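Local structure of carbonic anhydrase (Neosartorya fumigata, 6LAC) at residues 147-150 with 151-154; 62-66 with 67-71; 117-120 with 121-125. The protein probably catalyses the reversible hydration of carbon dioxide to hydrogencarbonate, as a zinc-dependent carbonic anhydrase of the beta class. The protein carries 1 engineered substitution. All blocks are in the same frame, centred on the assembly; numbering follows the deposited sequence.

Interaction 1. Residues 147-150 with 151-154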
# COMPACT_ATOMS: atom_id res chain seq x y z
N ARG A 147 17.27 4.42 -6.21
CA ARG A 147 18.43 5.33 -5.94
C ARG A 147 18.73 6.18 -7.19
O ARG A 147 19.30 7.29 -7.06
CB ARG A 147 19.66 4.53 -5.58
CG ARG A 147 19.60 3.82 -4.24
CD ARG A 147 20.95 3.26 -3.84
NE ARG A 147 20.92 2.58 -2.58
CZ ARG A 147 21.27 1.33 -2.36
NH1 ARG A 147 21.86 0.64 -3.33
NH2 ARG A 147 21.16 0.80 -1.19
N GLN A 148 18.42 5.71 -8.38
CA GLN A 148 18.80 6.43 -9.63
C GLN A 148 17.73 7.47 -9.94
O GLN A 148 17.93 8.39 -10.80
CB GLN A 148 19.07 5.37 -10.69
CG GLN A 148 20.31 4.58 -10.30
CD GLN A 148 20.82 3.89 -11.53
OE1 GLN A 148 20.38 2.79 -11.87
NE2 GLN A 148 21.68 4.59 -12.26
N SER A 149 16.60 7.43 -9.28
CA SER A 149 15.60 8.50 -9.45
C SER A 149 16.21 9.87 -9.13
O SER A 149 17.06 9.97 -8.21
CB SER A 149 14.36 8.22 -8.63
OG SER A 149 14.61 8.44 -7.24
N ALA A 150 15.80 10.92 -9.82
CA ALA A 150 16.39 12.26 -9.64
C ALA A 150 16.23 12.70 -8.18
O ALA A 150 17.18 13.24 -7.59
CB ALA A 150 15.79 13.27 -10.59
N GLU A 151 15.06 12.47 -7.60
CA GLU A 151 14.73 12.95 -6.25
C GLU A 151 15.60 12.19 -5.25
O GLU A 151 16.19 12.81 -4.33
CB GLU A 151 13.24 12.72 -5.95
CG GLU A 151 12.31 13.21 -7.05
CD GLU A 151 11.81 12.13 -8.01
OE1 GLU A 151 10.61 12.18 -8.37
OE2 GLU A 151 12.60 11.27 -8.42
N ALA A 152 15.77 10.89 -5.45
CA ALA A 152 16.60 10.12 -4.49
C ALA A 152 18.06 10.49 -4.72
O ALA A 152 18.81 10.56 -3.72
CB ALA A 152 16.35 8.64 -4.64
N ALA A 153 18.52 10.62 -5.96
CA ALA A 153 19.96 10.85 -6.23
C ALA A 153 20.40 12.14 -5.56
O ALA A 153 21.52 12.19 -5.00
CB ALA A 153 20.26 10.91 -7.71
N GLU A 154 19.60 13.19 -5.65
CA GLU A 154 19.91 14.47 -4.99
C GLU A 154 20.03 14.24 -3.49
O GLU A 154 21.03 14.71 -2.88
CB GLU A 154 18.83 15.50 -5.33
CG GLU A 154 19.20 16.87 -4.83
CD GLU A 154 18.08 17.83 -4.41
OE1 GLU A 154 16.90 17.42 -4.45
OE2 GLU A 154 18.42 18.97 -4.00
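Ser149 turns its hydroxyl in against the first turn of helix 150-157 and caps the helix start. With chi1 at 73° OG stands between its own backbone N and carbonyl carbon, which brings it over Ala152: the Ala152 amide N donates to Ser149 OG at 3.2 Å, and the methyl CB of Ala152 packs against the same oxygen at 3.1 Å. The same hydroxyl also hydrogen-bonds to the carbonyl oxygen of Leu146, so OG is gripped from two directions.

Glu151 comes at Ser149 from another direction. Its chain bends at chi2 (99°) and folds back along the start of the helix, so that Glu151 OE2 ends 3.5 Å from Ser149 CB and equally near Ala150 N. A carboxylate here sits close to the N-terminal amides, where its negative charge would probably interact favourably with the N-terminal end of the helix dipole.

This is a classical serine N-cap: Ser149 leaves helical backbone angles (psi 146°) between helix 127-148 and helix 150-157, and its side chain ties the last turn of one helix to the first turn of the next. The regular backbone pattern picks up at once, with Ala153 N donating to Ser149 O at 2.8 Å and Glu154 N to Ala150 O at 3.1 Å.

Ala153 faces the preceding residues: its methyl CB rests 3.4 Å from Ser149 O and 3.8 Å from Arg147 O. Arg147 starts out away from the 151-154 segment, and its NH2 bonds to the carbonyl oxygen of Ile163 in strand 162-169. Glu154 CB passes Ala150 O at 3.6 Å, while the Glu154 carboxylate makes a long, weak ion pair with Lys158.

Interaction 2. Residues 62-66 with 67-71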
# COMPACT_ATOMS: atom_id res chain seq x y z
N MET A 62 8.36 0.20 -7.37
CA MET A 62 8.14 1.62 -7.71
C MET A 62 8.42 1.77 -9.20
O MET A 62 9.52 1.43 -9.70
CB MET A 62 9.08 2.50 -6.90
CG MET A 62 8.86 2.33 -5.43
SD MET A 62 7.37 3.14 -4.90
CE MET A 62 8.14 4.75 -4.61
N VAL A 63 7.44 2.23 -9.93
CA VAL A 63 7.50 2.30 -11.41
C VAL A 63 7.33 3.77 -11.80
O VAL A 63 7.09 4.64 -10.93
CB VAL A 63 6.43 1.38 -12.03
CG1 VAL A 63 6.59 -0.07 -11.58
CG2 VAL A 63 5.03 1.87 -11.76
N ASP A 64 7.41 4.02 -13.10
CA ASP A 64 7.30 5.41 -13.61
C ASP A 64 5.82 5.75 -13.70
O ASP A 64 5.22 5.57 -14.79
CB ASP A 64 7.97 5.54 -14.98
CG ASP A 64 8.06 6.97 -15.48
OD1 ASP A 64 7.68 7.88 -14.73
OD2 ASP A 64 8.52 7.15 -16.61
N ASP A 65 5.24 6.18 -12.59
CA ASP A 65 3.79 6.51 -12.57
C ASP A 65 3.57 7.61 -11.54
O ASP A 65 4.49 7.92 -10.73
CB ASP A 65 3.00 5.21 -12.41
CG ASP A 65 1.50 5.34 -12.31
OD1 ASP A 65 0.91 5.97 -13.24
OD2 ASP A 65 0.92 4.78 -11.33
N LEU A 66 2.42 8.26 -11.61
CA LEU A 66 2.10 9.38 -10.71
C LEU A 66 2.17 8.89 -9.26
O LEU A 66 2.69 9.65 -8.43
CB LEU A 66 0.69 9.90 -11.02
CG LEU A 66 0.47 10.47 -12.42
CD1 LEU A 66 -0.82 11.27 -12.45
CD2 LEU A 66 1.65 11.33 -12.85
N SER A 67 1.58 7.73 -8.96
CA SER A 67 1.47 7.26 -7.56
C SER A 67 2.87 7.09 -6.96
O SER A 67 3.15 7.55 -5.82
CB SER A 67 0.71 5.97 -7.45
OG SER A 67 -0.67 6.19 -7.55
N CYS A 68 3.74 6.48 -7.71
CA CYS A 68 5.05 6.12 -7.14
C CYS A 68 5.82 7.43 -6.95
O CYS A 68 6.36 7.65 -5.88
CB CYS A 68 5.75 5.10 -8.01
SG CYS A 68 4.90 3.50 -8.13
N LYS A 69 5.75 8.37 -7.89
CA LYS A 69 6.41 9.68 -7.82
C LYS A 69 5.85 10.57 -6.69
O LYS A 69 6.63 11.19 -5.97
CB LYS A 69 6.33 10.39 -9.17
CG LYS A 69 7.11 9.68 -10.25
CD LYS A 69 7.09 10.38 -11.59
CE LYS A 69 7.79 9.57 -12.65
NZ LYS A 69 9.26 9.57 -12.44
N ALA A 70 4.52 10.71 -6.57
CA ALA A 70 3.89 11.53 -5.52
C ALA A 70 4.17 10.95 -4.13
O ALA A 70 4.18 11.69 -3.14
CB ALA A 70 2.40 11.69 -5.73
N THR A 71 4.17 9.62 -4.01
CA THR A 71 4.38 8.98 -2.70
C THR A 71 5.81 9.27 -2.23
O THR A 71 6.02 9.69 -1.09
CB THR A 71 4.06 7.48 -2.76
OG1 THR A 71 2.72 7.35 -3.21
CG2 THR A 71 4.21 6.86 -1.40
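Hydrogen bonds of two sorts bind Cys68 and its neighbours to the loop before them. Val63 N donates to Cys68 SG at 3.4 Å, almost straight (170°); SG is anti to its own carbonyl carbon, a setting that swings the thiol back toward the loop. The other sort is helical: Lys69 N donates to Asp65 O at 3.1 Å and Ala70 N to Leu66 O at 2.8 Å. One turn on, Ser67 O takes both Thr71 N and Thr71 OG1, which reach it from opposite faces of the carbonyl plane, OG1 at 2.7 Å.

Apolar contacts fall on the same cysteine. Met62, bent at chi2 and chi3, curls over it and lays SD 4.0 Å from Cys68 CB, while CE approaches Cys68 O at 3.6 Å. Val63 CG2 lies 4.0 Å from Cys68 SG.

Of charged pairs, Asp64 and Lys69 form a salt bridge whose details are doubtful, because OD1 is modelled too close to the lysine chain. Asp64 is the centre of an inverse gamma turn, closed by a weak bond from Asp65 N to Val63 O.

Asp65 holds the N-cap position but spends its carboxylate across the dimer interface: OD2 bonds to Ser67 OG and OD1 to Leu66 N of the second subunit, and Ser67 returns the bond to that subunit's Asp65. The two Asp65 OD2 atoms lie close as like charges, which might raise their proton affinity. The two helices 66-77 thus start against each other, and Ser67 and Thr71 of the helix, with Met62 of the preceding loop, touch Tyr55 of strand 52-57.

Interaction 3. Residues 117-120 with 121-125; sequences THRR and TLDSL
The guanidinium of Arg119 and the carboxylate of Asp123 lie nearly parallel, their planes 22° apart, yet they do not bond. Asp123 OD2 is 4.5 Å from Arg119 NE and well out of the guanidinium plane, so only opposite charges are near each other. The touch itself is made nearer the backbone, where Asp123 OD2 lies 3.3 Å from Arg119 CG; chi1 (-171°) puts that CG anti to the backbone N, beside the carbonyl carbon. The imidazole of His118 has Thr117 CG2 over one face, 3.7 Å above the plane and shifted toward the rim, while NE2 hydrogen-bonds to Glu141 OE2.

The backbone here makes a short helical turn. His118 occupies the N-cap position of helix 119-123, and His118 O accepts from Leu122 N at 2.9 Å; Leu122 CG packs 3.3 Å from that same oxygen. Arg119 O accepts from Asp123 N at 2.8 Å. Further along, Ser124 folds its hydroxyl OG back to Thr121 O at 2.7 Å, an oxygen that also takes the Ser124 amide; the bond from Ser124 N to Arg120 O is weak.

His118 marks the corner where helix 107-117 stops and helix 119-123 starts. The junction and the turn after it lean on helix 127-148: His118 and Leu122 pack on Leu137, Leu122 also on Leu134, and Leu125 on Ala133.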
# COMPACT_ATOMS: atom_id res chain seq x y z
N THR A 117 17.59 -10.71 -17.66
CA THR A 117 18.89 -10.24 -17.12
C THR A 117 19.51 -11.38 -16.30
O THR A 117 20.74 -11.62 -16.42
CB THR A 117 18.70 -8.95 -16.32
OG1 THR A 117 18.10 -8.00 -17.19
CG2 THR A 117 19.99 -8.43 -15.71
N HIS A 118 18.74 -12.06 -15.45
CA HIS A 118 19.24 -13.06 -14.48
C HIS A 118 18.92 -14.50 -14.89
O HIS A 118 18.87 -15.32 -14.02
CB HIS A 118 18.73 -12.69 -13.07
CG HIS A 118 19.10 -11.31 -12.65
ND1 HIS A 118 20.41 -10.94 -12.36
CD2 HIS A 118 18.37 -10.18 -12.57
CE1 HIS A 118 20.44 -9.66 -12.02
NE2 HIS A 118 19.19 -9.15 -12.17
N ARG A 119 18.78 -14.74 -16.19
CA ARG A 119 18.34 -16.05 -16.73
C ARG A 119 19.25 -17.18 -16.24
O ARG A 119 18.75 -18.23 -15.90
CB ARG A 119 18.26 -16.00 -18.26
CG ARG A 119 17.61 -17.24 -18.87
CD ARG A 119 17.30 -17.09 -20.36
NE ARG A 119 18.51 -17.11 -21.18
CZ ARG A 119 18.54 -17.12 -22.52
NH1 ARG A 119 17.41 -17.11 -23.22
NH2 ARG A 119 19.70 -17.14 -23.16
N ARG A 120 20.57 -17.00 -16.28
CA ARG A 120 21.52 -18.09 -15.92
C ARG A 120 21.44 -18.38 -14.42
O ARG A 120 21.46 -19.55 -14.04
CB ARG A 120 22.95 -17.74 -16.32
CG ARG A 120 23.13 -17.62 -17.83
CD ARG A 120 24.56 -18.00 -18.21
NE ARG A 120 24.75 -18.08 -19.66
CZ ARG A 120 24.95 -17.02 -20.44
NH1 ARG A 120 25.00 -15.81 -19.91
NH2 ARG A 120 25.11 -17.18 -21.74
N THR A 121 21.32 -17.34 -13.58
CA THR A 121 21.06 -17.52 -12.13
C THR A 121 19.76 -18.32 -11.96
O THR A 121 19.75 -19.35 -11.26
CB THR A 121 21.00 -16.18 -11.38
OG1 THR A 121 22.25 -15.49 -11.48
CG2 THR A 121 20.68 -16.37 -9.92
N LEU A 122 18.68 -17.86 -12.57
CA LEU A 122 17.35 -18.48 -12.34
C LEU A 122 17.37 -19.93 -12.85
O LEU A 122 16.85 -20.79 -12.16
CB LEU A 122 16.28 -17.65 -13.05
CG LEU A 122 16.09 -16.25 -12.45
CD1 LEU A 122 15.14 -15.43 -13.30
CD2 LEU A 122 15.60 -16.33 -11.03
N ASP A 123 17.98 -20.15 -14.02
CA ASP A 123 18.03 -21.48 -14.68
C ASP A 123 18.79 -22.49 -13.81
O ASP A 123 18.56 -23.69 -13.97
CB ASP A 123 18.58 -21.36 -16.10
CG ASP A 123 17.56 -20.83 -17.10
OD1 ASP A 123 16.38 -20.73 -16.73
OD2 ASP A 123 17.95 -20.49 -18.24
N SER A 124 19.67 -22.04 -12.90
CA SER A 124 20.46 -22.91 -11.99
C SER A 124 19.60 -23.42 -10.82
O SER A 124 20.05 -24.27 -10.03
CB SER A 124 21.70 -22.21 -11.50
OG SER A 124 21.39 -21.37 -10.39
N LEU A 125 18.38 -22.88 -10.67
CA LEU A 125 17.50 -23.24 -9.53
C LEU A 125 16.24 -23.91 -10.07
O LEU A 125 15.98 -23.75 -11.22
CB LEU A 125 17.16 -21.92 -8.83
CG LEU A 125 18.37 -21.15 -8.31
CD1 LEU A 125 17.93 -19.76 -7.84
CD2 LEU A 125 19.03 -21.91 -7.18

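How the interactions relate
All three contacts are turns at a helix start, strung in series along the chain without touching. Interactions 1 and 2 are neighbours, with nearest atoms about 5 Å apart, whereas 3 lies about 29 Å from each, centre to centre. Helix 127-148 joins two of them: its last turn enters interaction 1, and its side supports interaction 3. Only interaction 2 is partly buried and shared with the second subunit; 1 and 3 are surface contacts. All share helical backbone bonds and differ in the side-chain chemistry added: a serine cap in 1, a thiol acceptor and an intersubunit carboxylate in 2, a charge pair beyond salt-bridge range in 3.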